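Local structure of XC6422 protein (Xanthomonas campestris, 2FUK) at residues 113-118 with 130-135; 135-140 with 153-158. The protein is probably a hydrolase, a small serine alpha/beta-hydrolase that lacks a lid. One frame throughout, in Å; residues are numbered along the deposited sequence.

Contact 1. Residues 113-118 with 130-135; sequences LWLAGF and AALEPQ
Leu-113 meets the other segment through its carbonyl oxygen, which accepts a nearly straight hydrogen bond from the backbone of Gln-135: N of Gln-135 lies 2.7 Å from O of Leu-113. The donor comes almost head-on to the oxygen, the C=O...N angle being 171°. CA of Pro-134 sits beside the same oxygen, and the two CA atoms of Leu-113 and Pro-134 are 5.1 Å apart. Trp-114 starts out away from residues 130-135, yet its ring returns to them. Its CG stands beside the backbone N (chi1 -77°), and the pyrrole edge faces the extended side chain of Gln-135, with CG of Gln-135 3.9 Å from NE1 of Trp-114. The indole and amide planes are turned 71° apart.

This is the return leg of a right-handed beta-alpha-beta crossover in an alpha/beta-hydrolase fold: strand 112-118 leads into helix 120-132, and the chain comes back through Glu-133, the first residue past the helix, which has left helical geometry with a positive phi, to lie alongside the strand where it began. Arg-105 of helix 92-107 donates a hydrogen bond to O of Leu-132 at this helix end.

Leu-115 turns its side chain to the connection, crossing the ring of Pro-134 at about a right angle. Its CG packs 3.7 Å from CB of Pro-134, while CD1, anti to CA, touches both CB and CG of that ring. The same methyl reaches the last helical turn, where CD1 of Leu-115 is 4.0 Å from CD1 of Leu-132.

Contact 2. Residues 135-140 with 153-158; sequences QVLISI and QPPAQW
Between Val-136, Leu-137 and Gln-157 the backbone supplies a bond of parallel-sheet type: N of Leu-137 donates to O of Gln-157 at 3.1 Å, and CA of Val-136 adds a C-H...O contact to the same oxygen. That bond, with a second between Leu-137 and Leu-159, makes Leu-137 and Trp-158 a parallel bridge pair, and CA of Trp-158 makes a C-H...O contact with O of Leu-137.

Two side chains donate further bonds. NE1 of Trp-158 gives its hydrogen to OG of Ser-139 at 2.9 Å, nearly straight at 165° and close to the indole plane. The bond from NE2 of Gln-157 to O of Gln-135 is longer (3.2 Å) and bent, its donor standing 47° above the carbonyl plane.

Strands 136-140 and 158-163 are neighbours in the central sheet of the alpha/beta-hydrolase fold, and here the second is just joining the first, after a long non-helical connection.

Apolar contacts gather on Leu-137. Its CG is anti to the backbone N (chi1 177°), as is that of Trp-158, and the two side chains run side by side; CD2 of Leu-137 makes a CH-pi contact over the five-membered ring. CB of Pro-154 lies over the same indole face, while CD of Pro-155 packs 3.6 Å from CB of Leu-137.

Overall arrangement
Contact 1 ends at Gln-135, the residue with which contact 2 begins, so the two stand in series along the chain; their centres lie about 6 Å apart. Together they span three adjacent parallel strands of the central sheet, 112-118, 136-140 and 158-163, with strand 136-140 in the middle. Probable backbone hydrogen bonds tie the contacts directly, from N of Ile-138 to O of Leu-115 and from N of Ile-140 to O of Gly-117. They illustrate how neighbouring parallel strands can be connected, once through a helical crossover and once through a loop without helix. Strand 112-118 leads into a probable nucleophile elbow around Ser-119, consistent with a Ser-119, His-195, Asp-166 triad.

Contact 1. Residues 113-118 with 130-135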
loop_
_atom_site.group_PDB
_atom_site.type_symbol
_atom_site.label_atom_id
_atom_site.label_comp_id
_atom_site.label_asym_id
_atom_site.label_seq_id
_atom_site.Cartn_x
_atom_site.Cartn_y
_atom_site.Cartn_z
ATOM N N LEU A 113 -19.111 7.106 -10.997
ATOM C CA LEU A 113 -18.224 8.125 -10.459
ATOM C C LEU A 113 -18.172 8.254 -8.943
ATOM O O LEU A 113 -19.198 8.345 -8.268
ATOM C CB LEU A 113 -18.601 9.480 -11.053
ATOM C CG LEU A 113 -17.766 10.675 -10.596
ATOM C CD1 LEU A 113 -16.403 10.635 -11.257
ATOM C CD2 LEU A 113 -18.495 11.960 -10.961
ATOM N N TRP A 114 -16.954 8.270 -8.415
ATOM C CA TRP A 114 -16.744 8.449 -6.985
ATOM C C TRP A 114 -16.025 9.783 -6.808
ATOM O O TRP A 114 -15.190 10.151 -7.625
ATOM C CB TRP A 114 -15.868 7.331 -6.417
ATOM C CG TRP A 114 -16.574 6.021 -6.205
ATOM C CD1 TRP A 114 -17.674 5.557 -6.874
ATOM C CD2 TRP A 114 -16.164 4.971 -5.326
ATOM N NE1 TRP A 114 -17.966 4.272 -6.466
ATOM C CE2 TRP A 114 -17.054 3.890 -5.518
ATOM C CE3 TRP A 114 -15.125 4.833 -4.395
ATOM C CZ2 TRP A 114 -16.936 2.684 -4.810
ATOM C CZ3 TRP A 114 -15.008 3.637 -3.694
ATOM C CH2 TRP A 114 -15.910 2.579 -3.908
ATOM N N LEU A 115 -16.367 10.511 -5.751
ATOM C CA LEU A 115 -15.729 11.790 -5.467
ATOM C C LEU A 115 -15.145 11.739 -4.065
ATOM O O LEU A 115 -15.728 11.142 -3.161
ATOM C CB LEU A 115 -16.739 12.946 -5.552
ATOM C CG LEU A 115 -17.350 13.308 -6.909
ATOM C CD1 LEU A 115 -18.298 14.500 -6.737
ATOM C CD2 LEU A 115 -16.251 13.653 -7.896
ATOM N N ALA A 116 -13.982 12.353 -3.893
ATOM C CA ALA A 116 -13.337 12.404 -2.589
ATOM C C ALA A 116 -12.604 13.729 -2.499
ATOM O O ALA A 116 -12.277 14.341 -3.514
ATOM C CB ALA A 116 -12.348 11.248 -2.428
ATOM N N GLY A 117 -12.349 14.175 -1.279
ATOM C CA GLY A 117 -11.646 15.426 -1.117
ATOM C C GLY A 117 -11.106 15.553 0.282
ATOM O O GLY A 117 -11.630 14.949 1.211
ATOM N N PHE A 118 -10.048 16.340 0.415
ATOM C CA PHE A 118 -9.420 16.591 1.701
ATOM C C PHE A 118 -9.563 18.068 2.066
ATOM O O PHE A 118 -9.161 18.944 1.297
ATOM C CB PHE A 118 -7.943 16.187 1.633
ATOM C CG PHE A 118 -7.125 16.632 2.820
ATOM C CD1 PHE A 118 -7.610 16.499 4.118
ATOM C CD2 PHE A 118 -5.853 17.167 2.630
ATOM C CE1 PHE A 118 -6.843 16.894 5.211
ATOM C CE2 PHE A 118 -5.071 17.567 3.721
ATOM C CZ PHE A 118 -5.566 17.431 5.012
ATOM N N ALA A 130 -24.664 17.444 -5.203
ATOM C CA ALA A 130 -26.013 17.535 -5.766
ATOM C C ALA A 130 -25.982 17.556 -7.285
ATOM O O ALA A 130 -26.730 16.833 -7.939
ATOM C CB ALA A 130 -26.719 18.785 -5.255
ATOM N N ALA A 131 -25.120 18.396 -7.843
ATOM C CA ALA A 131 -25.018 18.515 -9.290
ATOM C C ALA A 131 -24.340 17.338 -9.992
ATOM O O ALA A 131 -24.746 16.949 -11.081
ATOM C CB ALA A 131 -24.298 19.813 -9.647
ATOM N N LEU A 132 -23.320 16.760 -9.365
ATOM C CA LEU A 132 -22.573 15.664 -9.981
ATOM C C LEU A 132 -23.050 14.238 -9.702
ATOM O O LEU A 132 -22.615 13.298 -10.368
ATOM C CB LEU A 132 -21.095 15.810 -9.620
ATOM C CG LEU A 132 -20.487 17.152 -10.045
ATOM C CD1 LEU A 132 -19.011 17.192 -9.656
ATOM C CD2 LEU A 132 -20.663 17.355 -11.551
ATOM N N GLU A 133 -23.942 14.087 -8.729
ATOM C CA GLU A 133 -24.513 12.794 -8.366
ATOM C C GLU A 133 -23.543 11.610 -8.344
ATOM O O GLU A 133 -23.713 10.628 -9.081
ATOM C CB GLU A 133 -25.683 12.472 -9.296
ATOM C CG GLU A 133 -26.747 13.557 -9.350
ATOM C CD GLU A 133 -27.970 13.141 -10.151
ATOM O OE1 GLU A 133 -28.687 14.041 -10.652
ATOM O OE2 GLU A 133 -28.222 11.916 -10.270
ATOM N N PRO A 134 -22.509 11.680 -7.495
ATOM C CA PRO A 134 -21.529 10.594 -7.393
ATOM C C PRO A 134 -22.154 9.365 -6.724
ATOM O O PRO A 134 -23.120 9.482 -5.966
ATOM C CB PRO A 134 -20.427 11.212 -6.545
ATOM C CG PRO A 134 -21.208 12.124 -5.620
ATOM C CD PRO A 134 -22.156 12.790 -6.595
ATOM N N GLN A 135 -21.603 8.193 -7.010
ATOM C CA GLN A 135 -22.101 6.955 -6.423
ATOM C C GLN A 135 -21.599 6.862 -4.986
ATOM O O GLN A 135 -22.289 6.344 -4.107
ATOM C CB GLN A 135 -21.621 5.757 -7.256
ATOM C CG GLN A 135 -21.853 4.380 -6.637
ATOM C CD GLN A 135 -21.600 3.248 -7.632
ATOM O OE1 GLN A 135 -22.543 2.688 -8.217
ATOM N NE2 GLN A 135 -20.325 2.919 -7.844
#

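Contact 2. Residues 135-140 with 153-158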
loop_
_atom_site.group_PDB
_atom_site.type_symbol
_atom_site.label_atom_id
_atom_site.label_comp_id
_atom_site.label_asym_id
_atom_site.label_seq_id
_atom_site.Cartn_x
_atom_site.Cartn_y
_atom_site.Cartn_z
ATOM N N GLN A 135 -21.603 8.193 -7.010
ATOM C CA GLN A 135 -22.101 6.955 -6.423
ATOM C C GLN A 135 -21.599 6.862 -4.986
ATOM O O GLN A 135 -22.289 6.344 -4.107
ATOM C CB GLN A 135 -21.621 5.757 -7.256
ATOM C CG GLN A 135 -21.853 4.380 -6.637
ATOM C CD GLN A 135 -21.600 3.248 -7.632
ATOM O OE1 GLN A 135 -22.543 2.688 -8.217
ATOM N NE2 GLN A 135 -20.325 2.919 -7.844
ATOM N N VAL A 136 -20.393 7.378 -4.764
ATOM C CA VAL A 136 -19.766 7.389 -3.450
ATOM C C VAL A 136 -19.067 8.726 -3.233
ATOM O O VAL A 136 -18.461 9.272 -4.159
ATOM C CB VAL A 136 -18.699 6.270 -3.317
ATOM C CG1 VAL A 136 -17.801 6.532 -2.099
ATOM C CG2 VAL A 136 -19.369 4.920 -3.179
ATOM N N LEU A 137 -19.168 9.255 -2.015
ATOM C CA LEU A 137 -18.507 10.508 -1.658
ATOM C C LEU A 137 -17.625 10.244 -0.445
ATOM O O LEU A 137 -18.067 9.614 0.513
ATOM C CB LEU A 137 -19.525 11.589 -1.298
ATOM C CG LEU A 137 -18.940 12.934 -0.846
ATOM C CD1 LEU A 137 -18.205 13.604 -2.003
ATOM C CD2 LEU A 137 -20.062 13.831 -0.345
ATOM N N ILE A 138 -16.381 10.713 -0.489
ATOM C CA ILE A 138 -15.466 10.532 0.633
ATOM C C ILE A 138 -14.981 11.902 1.076
ATOM O O ILE A 138 -14.443 12.662 0.272
ATOM C CB ILE A 138 -14.250 9.677 0.233
ATOM C CG1 ILE A 138 -14.717 8.288 -0.197
ATOM C CG2 ILE A 138 -13.281 9.571 1.400
ATOM C CD1 ILE A 138 -13.683 7.531 -0.995
ATOM N N SER A 139 -15.192 12.220 2.352
ATOM C CA SER A 139 -14.773 13.507 2.895
ATOM C C SER A 139 -13.722 13.304 3.970
ATOM O O SER A 139 -14.002 12.704 4.999
ATOM C CB SER A 139 -15.966 14.244 3.515
ATOM O OG SER A 139 -17.034 14.349 2.596
ATOM N N ILE A 140 -12.518 13.800 3.724
ATOM C CA ILE A 140 -11.436 13.688 4.685
ATOM C C ILE A 140 -11.271 15.063 5.326
ATOM O O ILE A 140 -10.936 16.033 4.654
ATOM C CB ILE A 140 -10.126 13.272 3.989
ATOM C CG1 ILE A 140 -10.344 11.956 3.226
ATOM C CG2 ILE A 140 -9.019 13.123 5.025
ATOM C CD1 ILE A 140 -9.159 11.530 2.364
ATOM N N GLN A 153 -26.463 17.834 -0.856
ATOM C CA GLN A 153 -27.137 16.562 -1.098
ATOM C C GLN A 153 -26.176 15.440 -1.464
ATOM O O GLN A 153 -26.086 15.017 -2.621
ATOM C CB GLN A 153 -28.199 16.745 -2.183
ATOM C CG GLN A 153 -29.350 17.631 -1.723
ATOM C CD GLN A 153 -30.168 18.190 -2.871
ATOM O OE1 GLN A 153 -31.085 18.993 -2.656
ATOM N NE2 GLN A 153 -29.842 17.782 -4.094
ATOM N N PRO A 154 -25.446 14.930 -0.461
ATOM C CA PRO A 154 -24.490 13.849 -0.689
ATOM C C PRO A 154 -25.205 12.554 -1.037
ATOM O O PRO A 154 -26.410 12.405 -0.798
ATOM C CB PRO A 154 -23.761 13.755 0.644
ATOM C CG PRO A 154 -24.832 14.089 1.617
ATOM C CD PRO A 154 -25.490 15.285 0.969
ATOM N N PRO A 155 -24.476 11.598 -1.616
ATOM C CA PRO A 155 -25.089 10.321 -1.972
ATOM C C PRO A 155 -25.289 9.511 -0.698
ATOM O O PRO A 155 -24.735 9.846 0.352
ATOM C CB PRO A 155 -24.056 9.692 -2.899
ATOM C CG PRO A 155 -22.758 10.201 -2.323
ATOM C CD PRO A 155 -23.064 11.649 -2.037
ATOM N N ALA A 156 -26.090 8.455 -0.795
ATOM C CA ALA A 156 -26.359 7.591 0.344
ATOM C C ALA A 156 -25.074 6.975 0.878
ATOM O O ALA A 156 -24.912 6.809 2.080
ATOM C CB ALA A 156 -27.330 6.497 -0.055
ATOM N N GLN A 157 -24.169 6.619 -0.026
ATOM C CA GLN A 157 -22.890 6.038 0.362
ATOM C C GLN A 157 -21.879 7.170 0.515
ATOM O O GLN A 157 -21.261 7.605 -0.454
ATOM C CB GLN A 157 -22.442 5.024 -0.693
ATOM C CG GLN A 157 -23.388 3.819 -0.758
ATOM C CD GLN A 157 -23.161 2.899 -1.950
ATOM O OE1 GLN A 157 -23.649 1.772 -1.958
ATOM N NE2 GLN A 157 -22.445 3.373 -2.963
ATOM N N TRP A 158 -21.735 7.636 1.751
ATOM C CA TRP A 158 -20.847 8.738 2.093
ATOM C C TRP A 158 -19.991 8.375 3.304
ATOM O O TRP A 158 -20.503 7.926 4.334
ATOM C CB TRP A 158 -21.704 9.979 2.367
ATOM C CG TRP A 158 -20.975 11.219 2.801
ATOM C CD1 TRP A 158 -19.669 11.545 2.558
ATOM C CD2 TRP A 158 -21.534 12.317 3.531
ATOM N NE1 TRP A 158 -19.381 12.780 3.099
ATOM C CE2 TRP A 158 -20.509 13.275 3.700
ATOM C CE3 TRP A 158 -22.807 12.586 4.057
ATOM C CZ2 TRP A 158 -20.716 14.482 4.379
ATOM C CZ3 TRP A 158 -23.013 13.786 4.731
ATOM C CH2 TRP A 158 -21.972 14.718 4.887
#